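Local structure of CRISPR-associated protein, Cse2 family (Thermobifida fusca, 4H79) at residues D105-R110 against R160-L165. The protein probably binds nucleic acid as the CasB (Cse2-family) subunit of the CRISPR-associated Cascade complex. Sequence-based numbering, arbitrary orientation.
Sequences DRMHQR and RDAIPL. With EDO (1,2-ethanediol), chain C.
Leu165 N gives a nearly straight hydrogen bond to Met107 O (2.8 Å, 168° at the hydrogen), and Leu165 O takes one back from Gln109 N at 3.0 Å. The pair closes a single beta bridge around His108 and Leu165. A 1,2-ethanediol molecule, probably from the crystallisation liquor, hydrogen-bonds His108 O through O2 and accepts from Arg110 N through O1. Leu165 O also receives a CA-H...O contact from His108, with CA and O 3.2 Å apart. The imidazole, its CG anti to the backbone N (chi1 163°), is held mainly by other partners, Asp22 at NE2 and the backbone N of Tyr167 at ND1; because ND1 probably accepts there, its long, weak approach to Leu165 O is doubtful as a bond. Beside the bridge, the amide of Gln109 folds back on its own segment: NE2 donates to Arg106 O at 2.9 Å, in the carbonyl plane. This bond fixes the rotation of the amide, and the extended side chain runs slantwise past Pro164, where NE2 lies 3.8 Å from both CB and CG. An alanine in place of Gln109 would probably leave Arg106 O without this donor and remove the amide's packing on Pro164 CB and CG. Further along, the bent Met107 chain brings CE within 3.7 Å of Ala162 O, at the Schellman motif that ends helix 144-160. The CB atoms of Ile163 and Leu165 point away from 105-110, and their side chains touch helix 114-119. The loop after helix 80-99 is thus joined to the one between helices 144-160 and 167-176 by backbone groups, while the Gln109 amide spends its bond within its own segment and side chains contribute mainly packing across the contact.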
loop_
_atom_site.group_PDB
_atom_site.type_symbol
_atom_site.label_atom_id
_atom_site.label_comp_id
_atom_site.label_asym_id
_atom_site.label_seq_id
_atom_site.Cartn_x
_atom_site.Cartn_y
_atom_site.Cartn_z
ATOM N N ASP A 105 11.500 -6.447 11.766
ATOM C CA ASP A 105 10.156 -6.877 11.579
ATOM C C ASP A 105 9.703 -6.810 10.097
ATOM O O ASP A 105 10.251 -6.018 9.324
ATOM C CB ASP A 105 9.267 -5.968 12.419
ATOM C CG ASP A 105 8.253 -6.734 13.222
ATOM O OD1 ASP A 105 7.765 -7.795 12.715
ATOM O OD2 ASP A 105 7.950 -6.274 14.354
ATOM N N ARG A 106 8.709 -7.641 9.726
ATOM C CA ARG A 106 8.089 -7.523 8.411
ATOM C C ARG A 106 7.049 -6.394 8.350
ATOM O O ARG A 106 6.055 -6.411 9.108
ATOM C CB ARG A 106 7.397 -8.832 8.023
ATOM C CG ARG A 106 8.365 -10.067 7.967
ATOM C CD ARG A 106 7.585 -11.379 7.930
ATOM N NE ARG A 106 8.485 -12.509 7.590
ATOM C CZ ARG A 106 9.112 -13.309 8.468
ATOM N NH1 ARG A 106 8.963 -13.161 9.782
ATOM N NH2 ARG A 106 9.899 -14.277 8.037
ATOM N N MET A 107 7.238 -5.463 7.425
ATOM C CA MET A 107 6.285 -4.300 7.327
ATOM C C MET A 107 5.060 -4.630 6.504
ATOM O O MET A 107 4.039 -3.942 6.552
ATOM C CB MET A 107 6.959 -3.039 6.825
ATOM C CG MET A 107 7.999 -2.478 7.840
ATOM S SD MET A 107 7.156 -2.063 9.463
ATOM C CE MET A 107 7.519 -3.418 10.533
ATOM N N HIS A 108 5.121 -5.730 5.753
ATOM C CA HIS A 108 3.924 -6.253 5.119
ATOM C C HIS A 108 3.404 -7.478 5.887
ATOM O O HIS A 108 4.095 -8.511 5.938
ATOM C CB HIS A 108 4.183 -6.593 3.628
ATOM C CG HIS A 108 3.143 -7.491 3.044
ATOM N ND1 HIS A 108 1.807 -7.123 2.906
ATOM C CD2 HIS A 108 3.235 -8.810 2.590
ATOM C CE1 HIS A 108 1.090 -8.183 2.398
ATOM N NE2 HIS A 108 1.953 -9.215 2.190
ATOM N N GLN A 109 2.214 -7.373 6.499
ATOM C CA GLN A 109 1.574 -8.505 7.219
ATOM C C GLN A 109 0.119 -8.486 6.867
ATOM O O GLN A 109 -0.534 -7.422 6.952
ATOM C CB GLN A 109 1.754 -8.411 8.746
ATOM C CG GLN A 109 3.229 -8.558 9.132
ATOM C CD GLN A 109 3.489 -8.501 10.638
ATOM O OE1 GLN A 109 2.695 -9.012 11.395
ATOM N NE2 GLN A 109 4.616 -7.904 11.070
ATOM N N ARG A 110 -0.402 -9.669 6.466
ATOM C CA ARG A 110 -1.798 -9.809 6.102
ATOM C C ARG A 110 -2.695 -9.455 7.270
ATOM O O ARG A 110 -2.377 -9.772 8.437
ATOM C CB ARG A 110 -2.144 -11.254 5.673
ATOM C CG ARG A 110 -1.475 -11.701 4.372
ATOM C CD ARG A 110 -1.807 -10.846 3.138
ATOM N NE ARG A 110 -3.225 -10.573 2.973
ATOM C CZ ARG A 110 -4.115 -11.502 2.706
ATOM N NH1 ARG A 110 -3.727 -12.735 2.529
ATOM N NH2 ARG A 110 -5.375 -11.199 2.590
ATOM N N ARG A 160 7.947 4.611 11.394
ATOM C CA ARG A 160 8.645 5.110 12.618
ATOM C C ARG A 160 8.188 4.308 13.862
ATOM O O ARG A 160 8.986 4.049 14.748
ATOM C CB ARG A 160 8.396 6.648 12.797
ATOM C CG ARG A 160 9.211 7.307 13.928
ATOM C CD ARG A 160 9.674 8.714 13.514
ATOM N NE ARG A 160 10.866 9.153 14.246
ATOM C CZ ARG A 160 10.828 9.784 15.421
ATOM N NH1 ARG A 160 11.975 10.144 16.033
ATOM N NH2 ARG A 160 9.644 10.060 15.987
ATOM N N ASP A 161 6.926 3.863 13.875
ATOM C CA ASP A 161 6.359 3.077 14.995
ATOM C C ASP A 161 6.437 1.572 14.713
ATOM O O ASP A 161 5.933 0.788 15.483
ATOM C CB ASP A 161 4.897 3.508 15.265
ATOM C CG ASP A 161 4.797 4.701 16.210
ATOM O OD1 ASP A 161 5.774 5.541 16.244
ATOM O OD2 ASP A 161 3.796 4.785 16.956
ATOM N N ALA A 162 7.023 1.193 13.568
ATOM C CA ALA A 162 7.194 -0.217 13.176
ATOM C C ALA A 162 5.849 -0.926 13.118
ATOM O O ALA A 162 5.730 -2.087 13.547
ATOM C CB ALA A 162 8.124 -0.936 14.194
ATOM N N ILE A 163 4.804 -0.238 12.653
ATOM C CA ILE A 163 3.482 -0.853 12.486
ATOM C C ILE A 163 3.369 -1.364 11.029
ATOM O O ILE A 163 3.470 -0.548 10.068
ATOM C CB ILE A 163 2.378 0.222 12.727
ATOM C CG1 ILE A 163 2.490 0.778 14.170
ATOM C CG2 ILE A 163 0.937 -0.358 12.496
ATOM C CD1 ILE A 163 1.825 2.192 14.307
ATOM N N PRO A 164 3.031 -2.643 10.852
ATOM C CA PRO A 164 2.923 -3.246 9.540
ATOM C C PRO A 164 1.602 -2.875 8.848
ATOM O O PRO A 164 0.631 -2.408 9.477
ATOM C CB PRO A 164 2.936 -4.763 9.873
ATOM C CG PRO A 164 2.297 -4.854 11.204
ATOM C CD PRO A 164 2.742 -3.621 11.937
ATOM N N LEU A 165 1.540 -3.109 7.549
ATOM C CA LEU A 165 0.333 -2.948 6.790
ATOM C C LEU A 165 0.144 -4.152 5.816
ATOM O O LEU A 165 1.107 -4.778 5.379
ATOM C CB LEU A 165 0.469 -1.644 6.029
ATOM C CG LEU A 165 -0.634 -0.877 5.441
ATOM C CD1 LEU A 165 -1.662 -0.501 6.536
ATOM C CD2 LEU A 165 0.027 0.393 4.738
HETATM C C1 EDO C . 2.306 -11.600 5.067
HETATM O O1 EDO C . 1.467 -11.783 6.240
HETATM C C2 EDO C . 3.733 -12.065 5.357
HETATM O O2 EDO C . 4.220 -11.209 6.391
#